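Local coordinates for protein 4-methyl-5(B-hydroxyethyl)-thiazole monophosphate biosynthesis enzyme (Vibrio cholerae O1 biovar El Tor, PDB 3OT1) that is of unknown function, is named as a thiazole monophosphate biosynthesis enzyme, and belongs to the DJ-1/PfpI family of the DJ-1 superfamily, at residues Arg148-Ala153 with Leu157-Gly162; Ala170-Ala175 with Ser201-Ala206; Leu48-Gln51 with Trp57-Ala60. All coordinates share one frame; numbering follows the deposited sequence.

How the contacts relate
Contacts 1 and 2 pack directly against each other, whereas contact 3 stands apart on the opposite side of the chain's centre. The centres of contacts 1 and 2 lie 11 Å apart and their side chains touch: L158 CD2 meets M173 CG at 3.4 Å, and V149 CG1 meets A172 CB at 3.8 Å. Strand 157-160 leads along the chain into helix 166-178, so the L158-M173 packing joins consecutive elements, while V149 brings in the preceding strand. Contact 3 is centred 26 Å from contact 1 and 30 Å from contact 2, with nearest atoms about 14 Å away in both cases. S160 of contact 1 is backbone hydrogen-bonded to C111, probably the counterpart of the conserved superfamily cysteine.

Contact 1: Arg148-Ala153 with Leu157-Gly162; sequences RVCYYA and LLTSQG
An antiparallel beta hairpin at the margin of the central mixed sheet pairs V149, C150, Y151 and Y152 with S160, T159, L158 and L157, and it illustrates how backbone bonds and side-chain fit share the work. C150 and T159 form a hydrogen-bonded pair: C150 N reaches T159 O at 2.8 Å, and T159 N returns to C150 O at 2.8 Å. Y152 and L157 make the next such pair, with Y152 N to L157 O at 2.8 Å and nearly straight at hydrogen (175°). The return bond from L157 N to Y152 O is longer, 3.1 Å, and its donor stands 34° from the carbonyl plane. Beyond V149 a side chain extends the pairing, because S160 OG donates to R148 O at 2.7 Å. A chi1 of -171° carries this hydroxyl away from its own backbone N and across to the neighbouring strand; T165 OG1 is its second partner. On the same face V149 CG1 lies against L158 CD1 at 3.6 Å, the two branched chains crossing at a slant. Y151 sends the CD1 corner of its ring obliquely past L157 O. The other face carries C150 and T159, where a water bridges C150 O and T159 OG1, 2.8 Å from the water oxygen to the hydroxyl; T159 OG1 also binds T130 N. The guanidinium group of R148 makes a salt bridge with E168 and hydrogen bonds to the backbone of another protein chain. Strand 157-160 continues the sheet by backbone bonds to strand 106-110, while strand 149-152 forms one edge of the sheet within this chain. Helix 166-178 packs on one face, touching Y151 with L176 and S160 with F169, and helix 113-119 packs on the other, where F118 meets L157 and P114 meets T159.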
ATOM      1  N   ARG A 148      10.096   9.621  11.154  1.00  7.23           N
ATOM      2  CA  ARG A 148       9.371   8.782  10.206  1.00  6.86           C
ATOM      3  C   ARG A 148       9.196   9.495   8.869  1.00  6.31           C
ATOM      4  O   ARG A 148       9.299   8.839   7.822  1.00  6.83           O
ATOM      5  CB  ARG A 148       8.009   8.370  10.779  1.00  7.47           C
ATOM      6  CG  ARG A 148       8.115   7.446  11.986  1.00  8.26           C
ATOM      7  CD  ARG A 148       6.782   7.165  12.620  1.00  8.96           C
ATOM      8  NE  ARG A 148       5.930   6.353  11.777  1.00  8.23           N
ATOM      9  CZ  ARG A 148       6.011   5.029  11.656  1.00  6.94           C
ATOM     10  NH1 ARG A 148       6.905   4.330  12.341  1.00  8.20           N
ATOM     11  NH2 ARG A 148       5.159   4.418  10.861  1.00  8.12           N
ATOM     12  N   VAL A 149       8.936  10.805   8.902  1.00  6.53           N
ATOM     13  CA  VAL A 149       8.865  11.672   7.730  1.00  6.68           C
ATOM     14  C   VAL A 149       9.705  12.923   8.032  1.00  6.16           C
ATOM     15  O   VAL A 149       9.484  13.582   9.030  1.00  7.27           O
ATOM     16  CB  VAL A 149       7.409  12.077   7.427  1.00  7.29           C
ATOM     17  CG1 VAL A 149       7.325  13.007   6.228  1.00  8.17           C
ATOM     18  CG2 VAL A 149       6.515  10.850   7.198  1.00  8.37           C
ATOM     19  N   CYS A 150      10.677  13.183   7.172  1.00  6.29           N
ATOM     20  CA  CYS A 150      11.597  14.298   7.314  1.00  6.86           C
ATOM     21  C   CYS A 150      11.458  15.279   6.145  1.00  6.10           C
ATOM     22  O   CYS A 150      11.666  14.900   4.979  1.00  7.14           O
ATOM     23  CB  CYS A 150      13.028  13.774   7.363  1.00  6.55           C
ATOM     24  SG  CYS A 150      14.304  15.076   7.374  1.00  8.68           S
ATOM     25  N   TYR A 151      11.119  16.534   6.423  1.00  6.86           N
ATOM     26  CA  TYR A 151      11.098  17.587   5.428  1.00  7.33           C
ATOM     27  C   TYR A 151      12.274  18.529   5.648  1.00  7.15           C
ATOM     28  O   TYR A 151      12.496  18.997   6.762  1.00  9.19           O
ATOM     29  CB  TYR A 151       9.783  18.364   5.483  1.00  7.82           C
ATOM     30  CG  TYR A 151       9.724  19.441   4.418  1.00  9.58           C
ATOM     31  CD1 TYR A 151       9.921  19.121   3.080  1.00 10.61           C
ATOM     32  CD2 TYR A 151       9.476  20.770   4.728  1.00 11.73           C
ATOM     33  CE1 TYR A 151       9.884  20.070   2.077  1.00 13.08           C
ATOM     34  CE2 TYR A 151       9.407  21.736   3.710  1.00 13.14           C
ATOM     35  CZ  TYR A 151       9.621  21.364   2.394  1.00 13.48           C
ATOM     36  OH  TYR A 151       9.608  22.272   1.366  1.00 18.97           O
ATOM     37  N   TYR A 152      13.029  18.758   4.580  1.00  7.80           N
ATOM     38  CA  TYR A 152      14.154  19.686   4.585  1.00  7.88           C
ATOM     39  C   TYR A 152      13.848  20.802   3.574  1.00  8.10           C
ATOM     40  O   TYR A 152      14.021  20.655   2.367  1.00  8.69           O
ATOM     41  CB  TYR A 152      15.456  18.956   4.248  1.00  8.18           C
ATOM     42  CG  TYR A 152      16.667  19.819   4.365  1.00  9.23           C
ATOM     43  CD1 TYR A 152      17.097  20.273   5.602  1.00 10.25           C
ATOM     44  CD2 TYR A 152      17.378  20.209   3.238  1.00 10.57           C
ATOM     45  CE1 TYR A 152      18.220  21.087   5.715  1.00 11.92           C
ATOM     46  CE2 TYR A 152      18.501  21.006   3.356  1.00 12.37           C
ATOM     47  CZ  TYR A 152      18.908  21.442   4.590  1.00 12.91           C
ATOM     48  OH  TYR A 152      20.028  22.247   4.679  1.00 16.03           O
ATOM     49  N   ALA A 153      13.356  21.920   4.089  1.00  9.04           N
ATOM     50  CA  ALA A 153      12.771  22.951   3.250  1.00  9.89           C
ATOM     51  C   ALA A 153      13.788  23.605   2.324  1.00 10.63           C
ATOM     52  O   ALA A 153      13.461  23.941   1.200  1.00 11.07           O
ATOM     53  CB  ALA A 153      12.081  24.012   4.107  1.00 11.05           C
ATOM     54  N   LEU A 157      12.985  19.018  -0.041  1.00  6.43           N
ATOM     55  CA  LEU A 157      13.207  17.573  -0.022  1.00  6.33           C
ATOM     56  C   LEU A 157      12.409  16.900   1.092  1.00  6.10           C
ATOM     57  O   LEU A 157      12.503  17.261   2.261  1.00  8.85           O
ATOM     58  CB  LEU A 157      14.701  17.271   0.191  1.00  7.17           C
ATOM     59  CG  LEU A 157      15.045  15.787   0.251  1.00  7.44           C
ATOM     60  CD1 LEU A 157      14.835  15.122  -1.104  1.00  8.96           C
ATOM     61  CD2 LEU A 157      16.462  15.566   0.782  1.00  9.79           C
ATOM     62  N   LEU A 158      11.623  15.892   0.725  1.00  5.31           N
ATOM     63  CA  LEU A 158      10.851  15.124   1.693  1.00  5.15           C
ATOM     64  C   LEU A 158      11.342  13.684   1.649  1.00  4.69           C
ATOM     65  O   LEU A 158      11.363  13.085   0.566  1.00  5.48           O
ATOM     66  CB  LEU A 158       9.371  15.162   1.326  1.00  5.17           C
ATOM     67  CG  LEU A 158       8.425  14.460   2.314  1.00  5.61           C
ATOM     68  CD1 LEU A 158       8.356  15.242   3.646  1.00  7.04           C
ATOM     69  CD2 LEU A 158       7.044  14.289   1.683  1.00  7.33           C
ATOM     70  N   THR A 159      11.725  13.127   2.791  1.00  4.51           N
ATOM     71  CA  THR A 159      12.113  11.743   2.828  1.00  4.91           C
ATOM     72  C   THR A 159      11.374  10.982   3.924  1.00  4.74           C
ATOM     73  O   THR A 159      10.824  11.558   4.856  1.00  5.42           O
ATOM     74  CB  THR A 159      13.643  11.582   2.990  1.00  5.19           C
ATOM     75  OG1 THR A 159      14.080  12.291   4.151  1.00  6.06           O
ATOM     76  CG2 THR A 159      14.366  12.035   1.748  1.00  5.91           C
ATOM     77  N   SER A 160      11.347   9.656   3.774  1.00  5.10           N
ATOM     78  CA  SER A 160      10.653   8.822   4.730  1.00  5.04           C
ATOM     79  C   SER A 160      11.262   7.419   4.722  1.00  5.09           C
ATOM     80  O   SER A 160      12.123   7.116   3.917  1.00  5.48           O
ATOM     81  CB  SER A 160       9.160   8.827   4.427  1.00  4.97           C
ATOM     82  OG  SER A 160       8.356   8.217   5.412  1.00  5.57           O
ATOM     83  N   GLN A 161      10.835   6.569   5.640  1.00  5.45           N
ATOM     84  CA  GLN A 161      11.577   5.360   5.996  1.00  6.04           C
ATOM     85  C   GLN A 161      11.174   4.037   5.352  1.00  5.78           C
ATOM     86  O   GLN A 161      12.052   3.258   5.037  1.00  6.54           O
ATOM     87  CB  GLN A 161      11.560   5.186   7.515  1.00  5.89           C
ATOM     88  CG  GLN A 161      12.253   6.331   8.265  1.00  7.09           C
ATOM     89  CD  GLN A 161      12.551   5.976   9.690  1.00  9.20           C
ATOM     90  OE1 GLN A 161      12.476   4.807  10.094  1.00 11.54           O
ATOM     91  NE2 GLN A 161      12.958   6.969  10.463  1.00 10.80           N
ATOM     92  N   GLY A 162       9.902   3.713   5.192  1.00  5.90           N
ATOM     93  CA  GLY A 162       9.592   2.354   4.767  1.00  6.39           C
ATOM     94  C   GLY A 162       8.131   2.134   4.501  1.00  6.17           C
ATOM     95  O   GLY A 162       7.310   3.057   4.518  1.00  5.86           O
TER
HETATM   96  O   HOH W   1      14.531  15.021   3.808  1.00  6.73           O

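Contact 2: Ala170-Ala175 with Ser201-Ala206; sequences ALAMIA and SGFIDA
The ring of F203 offers one face to the methyl group of A172, and the contact is a compact example of how two alanines on one helix surface can receive larger side chains. A172 CB sits 4.0 Å from the centroid of the F203 ring, 20° off the ring normal, which makes this a CH-pi contact over the face. The methyl is shifted toward the rim and approaches F203 CE2 to 3.8 Å. One helical turn on, A175 CB meets the same ring obliquely, at 4.2 Å from F203 CD2. The phenyl group is delivered by a chi1 of 178°, which places CG opposite the backbone N and extends the side chain across a gap of 7.1 Å between the CA atoms of A172 and F203. I204 comes in beside it with its CG1-CD1 branch. Its CG1 lies 4.0 Å from A175 CB, and a chi2 of -60° brings CD1 to the A175 carbonyl, 3.8 Å from A175 O. No hydrogen bond passes between 170-175 and 201-206, so shape and apolar contact hold the surfaces together, and the small alanine side chains let ring and isoleucine settle close to the helix backbone. That backbone is regular, with A175 N bonded to L171 O. Around the contact, Y151 of strand 149-152 touches the F203 ring, and A183 of helix 180-187 touches A175. The whole is plain hydrophobic packing in a DJ-1-type alpha/beta sandwich: helix 166-178 lies over the central sheet, and the chain that follows helix 194-201, near the C-terminus, packs against A172 and A175 of that helix and, through F203, against Y151 of the edge strand 149-152.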
ATOM      1  N   ALA A 170       3.019  10.090   1.981  1.00  4.57           N
ATOM      2  CA  ALA A 170       2.157  10.585   0.920  1.00  4.73           C
ATOM      3  C   ALA A 170       1.238  11.719   1.421  1.00  4.33           C
ATOM      4  O   ALA A 170       1.030  12.705   0.709  1.00  5.16           O
ATOM      5  CB  ALA A 170       1.367   9.453   0.306  1.00  5.54           C
ATOM      6  N   LEU A 171       0.706  11.576   2.623  1.00  4.76           N
ATOM      7  CA  LEU A 171      -0.128  12.621   3.204  1.00  4.78           C
ATOM      8  C   LEU A 171       0.676  13.891   3.472  1.00  5.21           C
ATOM      9  O   LEU A 171       0.160  14.993   3.257  1.00  5.56           O
ATOM     10  CB  LEU A 171      -0.815  12.110   4.461  1.00  5.39           C
ATOM     11  CG  LEU A 171      -1.890  11.046   4.183  1.00  6.53           C
ATOM     12  CD1 LEU A 171      -2.232  10.283   5.469  1.00  7.21           C
ATOM     13  CD2 LEU A 171      -3.131  11.615   3.503  1.00  7.11           C
ATOM     14  N   ALA A 172       1.924  13.756   3.910  1.00  5.03           N
ATOM     15  CA  ALA A 172       2.795  14.923   4.089  1.00  6.12           C
ATOM     16  C   ALA A 172       3.052  15.614   2.752  1.00  6.33           C
ATOM     17  O   ALA A 172       3.095  16.843   2.685  1.00  6.40           O
ATOM     18  CB  ALA A 172       4.116  14.494   4.710  1.00  6.90           C
HETATM   19  N   MSE A 173       3.220  14.837   1.685  1.00  5.63           N
HETATM   20  CA  MSE A 173       3.354  15.424   0.355  1.00  5.99           C
HETATM   21  C   MSE A 173       2.148  16.282   0.008  1.00  5.78           C
HETATM   22  O   MSE A 173       2.292  17.394  -0.486  1.00  6.57           O
HETATM   23  CB  MSE A 173       3.491  14.353  -0.725  1.00  7.12           C
HETATM   24  CG  MSE A 173       4.795  13.615  -0.827  1.00  8.65           C
HETATM   25 SE   MSE A 173       4.860  12.438  -2.341  1.00 14.23          SE
HETATM   26  CE  MSE A 173       4.710  13.698  -3.348  1.00  7.48           C
ATOM     27  N   ILE A 174       0.961  15.766   0.257  1.00  5.42           N
ATOM     28  CA  ILE A 174      -0.254  16.542   0.020  1.00  6.19           C
ATOM     29  C   ILE A 174      -0.260  17.821   0.841  1.00  5.82           C
ATOM     30  O   ILE A 174      -0.590  18.901   0.324  1.00  6.28           O
ATOM     31  CB  ILE A 174      -1.518  15.716   0.299  1.00  5.38           C
ATOM     32  CG1 ILE A 174      -1.638  14.543  -0.676  1.00  6.27           C
ATOM     33  CG2 ILE A 174      -2.780  16.585   0.197  1.00  6.33           C
ATOM     34  CD1 ILE A 174      -2.553  13.418  -0.154  1.00  8.78           C
ATOM     35  N   ALA A 175       0.083  17.708   2.120  1.00  5.27           N
ATOM     36  CA  ALA A 175       0.104  18.882   2.991  1.00  5.72           C
ATOM     37  C   ALA A 175       1.045  19.956   2.423  1.00  6.15           C
ATOM     38  O   ALA A 175       0.682  21.148   2.401  1.00  7.56           O
ATOM     39  CB  ALA A 175       0.478  18.503   4.400  1.00  6.91           C
ATOM     40  N   SER A 201      -1.861  16.337  11.139  1.00 14.20           N
ATOM     41  CA  SER A 201      -2.528  17.610  11.390  1.00 15.01           C
ATOM     42  C   SER A 201      -1.547  18.652  11.910  1.00 14.88           C
ATOM     43  O   SER A 201      -1.707  19.845  11.650  1.00 16.47           O
ATOM     44  CB  SER A 201      -3.708  17.407  12.336  1.00 15.95           C
ATOM     45  OG  SER A 201      -4.703  16.664  11.659  1.00 17.73           O
ATOM     46  N   GLY A 202      -0.494  18.211  12.592  1.00 14.39           N
ATOM     47  CA  GLY A 202       0.520  19.133  13.090  1.00 14.48           C
ATOM     48  C   GLY A 202       1.722  19.343  12.192  1.00 13.70           C
ATOM     49  O   GLY A 202       2.626  20.109  12.528  1.00 13.51           O
ATOM     50  N   PHE A 203       1.737  18.680  11.035  1.00 13.22           N
ATOM     51  CA  PHE A 203       2.946  18.606  10.207  1.00 12.98           C
ATOM     52  C   PHE A 203       3.398  19.966   9.688  1.00 12.91           C
ATOM     53  O   PHE A 203       4.571  20.301   9.767  1.00 14.20           O
ATOM     54  CB  PHE A 203       2.737  17.645   9.036  1.00 12.47           C
ATOM     55  CG  PHE A 203       3.924  17.556   8.119  1.00 14.07           C
ATOM     56  CD1 PHE A 203       5.122  17.011   8.540  1.00 16.54           C
ATOM     57  CD2 PHE A 203       3.851  18.055   6.843  1.00 14.19           C
ATOM     58  CE1 PHE A 203       6.200  16.958   7.680  1.00 18.08           C
ATOM     59  CE2 PHE A 203       4.927  17.996   6.006  1.00 15.90           C
ATOM     60  CZ  PHE A 203       6.083  17.453   6.427  1.00 15.45           C
ATOM     61  N   ILE A 204       2.478  20.746   9.129  1.00 12.75           N
ATOM     62  CA  ILE A 204       2.867  22.044   8.584  1.00 13.91           C
ATOM     63  C   ILE A 204       3.236  23.025   9.714  1.00 15.31           C
ATOM     64  O   ILE A 204       4.190  23.799   9.578  1.00 16.30           O
ATOM     65  CB  ILE A 204       1.778  22.634   7.668  1.00 13.76           C
ATOM     66  CG1 ILE A 204       1.583  21.724   6.440  1.00 12.58           C
ATOM     67  CG2 ILE A 204       2.152  24.065   7.243  1.00 15.07           C
ATOM     68  CD1 ILE A 204       2.802  21.510   5.559  1.00 13.48           C
ATOM     69  N   ASP A 205       2.488  22.991  10.817  1.00 16.14           N
ATOM     70  CA  ASP A 205       2.805  23.838  11.973  1.00 18.32           C
ATOM     71  C   ASP A 205       4.218  23.579  12.473  1.00 19.52           C
ATOM     72  O   ASP A 205       4.917  24.518  12.891  1.00 20.94           O
ATOM     73  CB  ASP A 205       1.797  23.612  13.101  1.00 18.46           C
ATOM     74  CG  ASP A 205       0.442  24.275  12.832  1.00 20.75           C
ATOM     75  OD1 ASP A 205       0.343  25.126  11.918  1.00 22.72           O
ATOM     76  OD2 ASP A 205      -0.533  23.936  13.537  1.00 24.00           O
ATOM     77  N   ALA A 206       4.653  22.323  12.413  1.00 20.57           N
ATOM     78  CA  ALA A 206       6.004  21.949  12.835  1.00 21.60           C
ATOM     79  C   ALA A 206       7.112  22.496  11.920  1.00 23.30           C
ATOM     80  O   ALA A 206       8.289  22.370  12.258  1.00 24.38           O
ATOM     81  CB  ALA A 206       6.118  20.433  12.950  1.00 21.35           C
TER

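Contact 3: Leu48-Gln51 with Trp57-Ala60; sequences LQVQ and WLTA
A water gripped between Q49 and T59 spans the two strands, donating to Q49 OE1 at 2.7 Å and to T59 OG1 at 2.8 Å. It shows how solvent can tie the side chains of a non-hydrogen-bonded pair, which has no backbone bonds of its own between the strands. Direct backbone bonds come at V50 and L58, where L58 N donates to V50 O at 2.8 Å and V50 N to L58 O at 3.0 Å. A60 N adds a third, to L48 O at 2.8 Å, past the end of the regular strands. The side chains on one face are gathered round the indole of W57, which is clasped between two glutamines. Q51 CB stands almost straight over the six-membered ring, 3.8 Å from its centroid, and the Q51 amide stacks on the indole with planes 21° apart. Over the opposite face comes Q49, whose chi1 of 70° swings the chain across the ring so that NE2 lies 3.5 Å from W57 CZ3; its amide is tilted further, by 39°. A second water, at the indole edge and in its plane, accepts from W57 NE1 and weakly from Q51 NE2, whose stronger partner is G55 O. The other face holds V50 and L58, with V50 CG2 against L58 CB. There the small hairpin rests on the main body: V50 and A60 touch A43 of strand 38-43, and L58 reaches E22 and V26 of helix 22-34. On the W57 and T59 face, polar side chains of another protein chain pack against both residues.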
ATOM      1  N   LEU A  48       6.925  -0.844 -20.392  1.00  9.46           N
ATOM      2  CA  LEU A  48       6.064  -0.064 -19.515  1.00  9.40           C
ATOM      3  C   LEU A  48       5.602  -0.806 -18.262  1.00  7.70           C
ATOM      4  O   LEU A  48       5.255  -0.173 -17.266  1.00  8.23           O
ATOM      5  CB  LEU A  48       4.890   0.555 -20.264  1.00 11.04           C
ATOM      6  CG  LEU A  48       5.191   1.824 -21.080  1.00 13.59           C
ATOM      7  CD1 LEU A  48       6.219   1.624 -22.189  1.00 18.29           C
ATOM      8  CD2 LEU A  48       3.906   2.412 -21.627  1.00 16.48           C
ATOM      9  N   GLN A  49       5.612  -2.131 -18.299  1.00  7.54           N
ATOM     10  CA  GLN A  49       5.346  -2.888 -17.086  1.00  8.37           C
ATOM     11  C   GLN A  49       6.655  -3.358 -16.483  1.00  8.29           C
ATOM     12  O   GLN A  49       7.579  -3.813 -17.181  1.00 10.13           O
ATOM     13  CB  GLN A  49       4.448  -4.069 -17.362  1.00  9.26           C
ATOM     14  CG  GLN A  49       5.065  -5.178 -18.150  1.00 11.03           C
ATOM     15  CD  GLN A  49       4.129  -6.359 -18.314  1.00 11.78           C
ATOM     16  OE1 GLN A  49       2.902  -6.204 -18.389  1.00 12.02           O
ATOM     17  NE2 GLN A  49       4.693  -7.543 -18.365  1.00 13.37           N
ATOM     18  N   VAL A  50       6.740  -3.247 -15.171  1.00  7.18           N
ATOM     19  CA  VAL A  50       7.896  -3.684 -14.419  1.00  7.38           C
ATOM     20  C   VAL A  50       7.416  -4.499 -13.240  1.00  6.32           C
ATOM     21  O   VAL A  50       6.348  -4.247 -12.673  1.00  7.58           O
ATOM     22  CB  VAL A  50       8.773  -2.487 -13.983  1.00  7.94           C
ATOM     23  CG1 VAL A  50       9.293  -1.725 -15.223  1.00 10.62           C
ATOM     24  CG2 VAL A  50       8.037  -1.570 -13.006  1.00  9.06           C
ATOM     25  N   GLN A  51       8.208  -5.468 -12.829  1.00  6.25           N
ATOM     26  CA  GLN A  51       7.806  -6.337 -11.738  1.00  6.41           C
ATOM     27  C   GLN A  51       8.347  -5.789 -10.429  1.00  5.48           C
ATOM     28  O   GLN A  51       9.552  -5.558 -10.283  1.00  6.31           O
ATOM     29  CB  GLN A  51       8.279  -7.758 -11.974  1.00  7.61           C
ATOM     30  CG  GLN A  51       7.599  -8.724 -11.056  1.00  9.49           C
ATOM     31  CD  GLN A  51       7.692 -10.163 -11.484  1.00 12.90           C
ATOM     32  OE1 GLN A  51       8.671 -10.598 -12.113  1.00 14.32           O
ATOM     33  NE2 GLN A  51       6.660 -10.932 -11.136  1.00 12.09           N
ATOM     34  N   TRP A  57       3.056  -6.760 -10.552  1.00  5.71           N
ATOM     35  CA  TRP A  57       3.323  -5.998 -11.770  1.00  5.83           C
ATOM     36  C   TRP A  57       2.820  -4.577 -11.637  1.00  6.19           C
ATOM     37  O   TRP A  57       1.671  -4.356 -11.283  1.00  6.91           O
ATOM     38  CB  TRP A  57       2.701  -6.698 -12.984  1.00  6.87           C
ATOM     39  CG  TRP A  57       3.445  -7.944 -13.333  1.00  7.41           C
ATOM     40  CD1 TRP A  57       3.172  -9.219 -12.932  1.00  9.10           C
ATOM     41  CD2 TRP A  57       4.654  -8.017 -14.090  1.00  8.11           C
ATOM     42  NE1 TRP A  57       4.123 -10.079 -13.421  1.00 10.44           N
ATOM     43  CE2 TRP A  57       5.054  -9.362 -14.126  1.00  9.92           C
ATOM     44  CE3 TRP A  57       5.445  -7.068 -14.740  1.00  8.69           C
ATOM     45  CZ2 TRP A  57       6.202  -9.789 -14.834  1.00  9.91           C
ATOM     46  CZ3 TRP A  57       6.587  -7.483 -15.419  1.00  9.21           C
ATOM     47  CH2 TRP A  57       6.959  -8.831 -15.458  1.00 11.23           C
ATOM     48  N   LEU A  58       3.709  -3.629 -11.937  1.00  6.55           N
ATOM     49  CA  LEU A  58       3.427  -2.199 -11.945  1.00  6.62           C
ATOM     50  C   LEU A  58       3.376  -1.758 -13.401  1.00  6.66           C
ATOM     51  O   LEU A  58       4.344  -1.864 -14.122  1.00  7.85           O
ATOM     52  CB  LEU A  58       4.504  -1.445 -11.163  1.00  6.92           C
ATOM     53  CG  LEU A  58       4.612  -1.794  -9.686  1.00  7.03           C
ATOM     54  CD1 LEU A  58       5.899  -1.270  -9.102  1.00  8.81           C
ATOM     55  CD2 LEU A  58       3.411  -1.331  -8.877  1.00  9.08           C
ATOM     56  N   THR A  59       2.219  -1.271 -13.825  1.00  6.42           N
ATOM     57  CA  THR A  59       1.981  -0.886 -15.198  1.00  6.59           C
ATOM     58  C   THR A  59       2.034   0.638 -15.334  1.00  6.60           C
ATOM     59  O   THR A  59       1.126   1.353 -14.895  1.00  8.34           O
ATOM     60  CB  THR A  59       0.627  -1.434 -15.643  1.00  7.66           C
ATOM     61  OG1 THR A  59       0.690  -2.865 -15.640  1.00  8.71           O
ATOM     62  CG2 THR A  59       0.281  -0.955 -17.020  1.00  9.55           C
ATOM     63  N   ALA A  60       3.125   1.120 -15.912  1.00  6.41           N
ATOM     64  CA  ALA A  60       3.309   2.541 -16.117  1.00  7.16           C
ATOM     65  C   ALA A  60       2.615   2.992 -17.392  1.00  8.28           C
ATOM     66  O   ALA A  60       2.266   2.185 -18.244  1.00  9.75           O
ATOM     67  CB  ALA A  60       4.797   2.857 -16.202  1.00  7.63           C
TER
HETATM   68  O   HOH W   2       1.055  -4.210 -18.075  1.00 10.48           O
HETATM   69  O   HOH W   3       4.817 -12.921 -12.899  1.00 76.09           O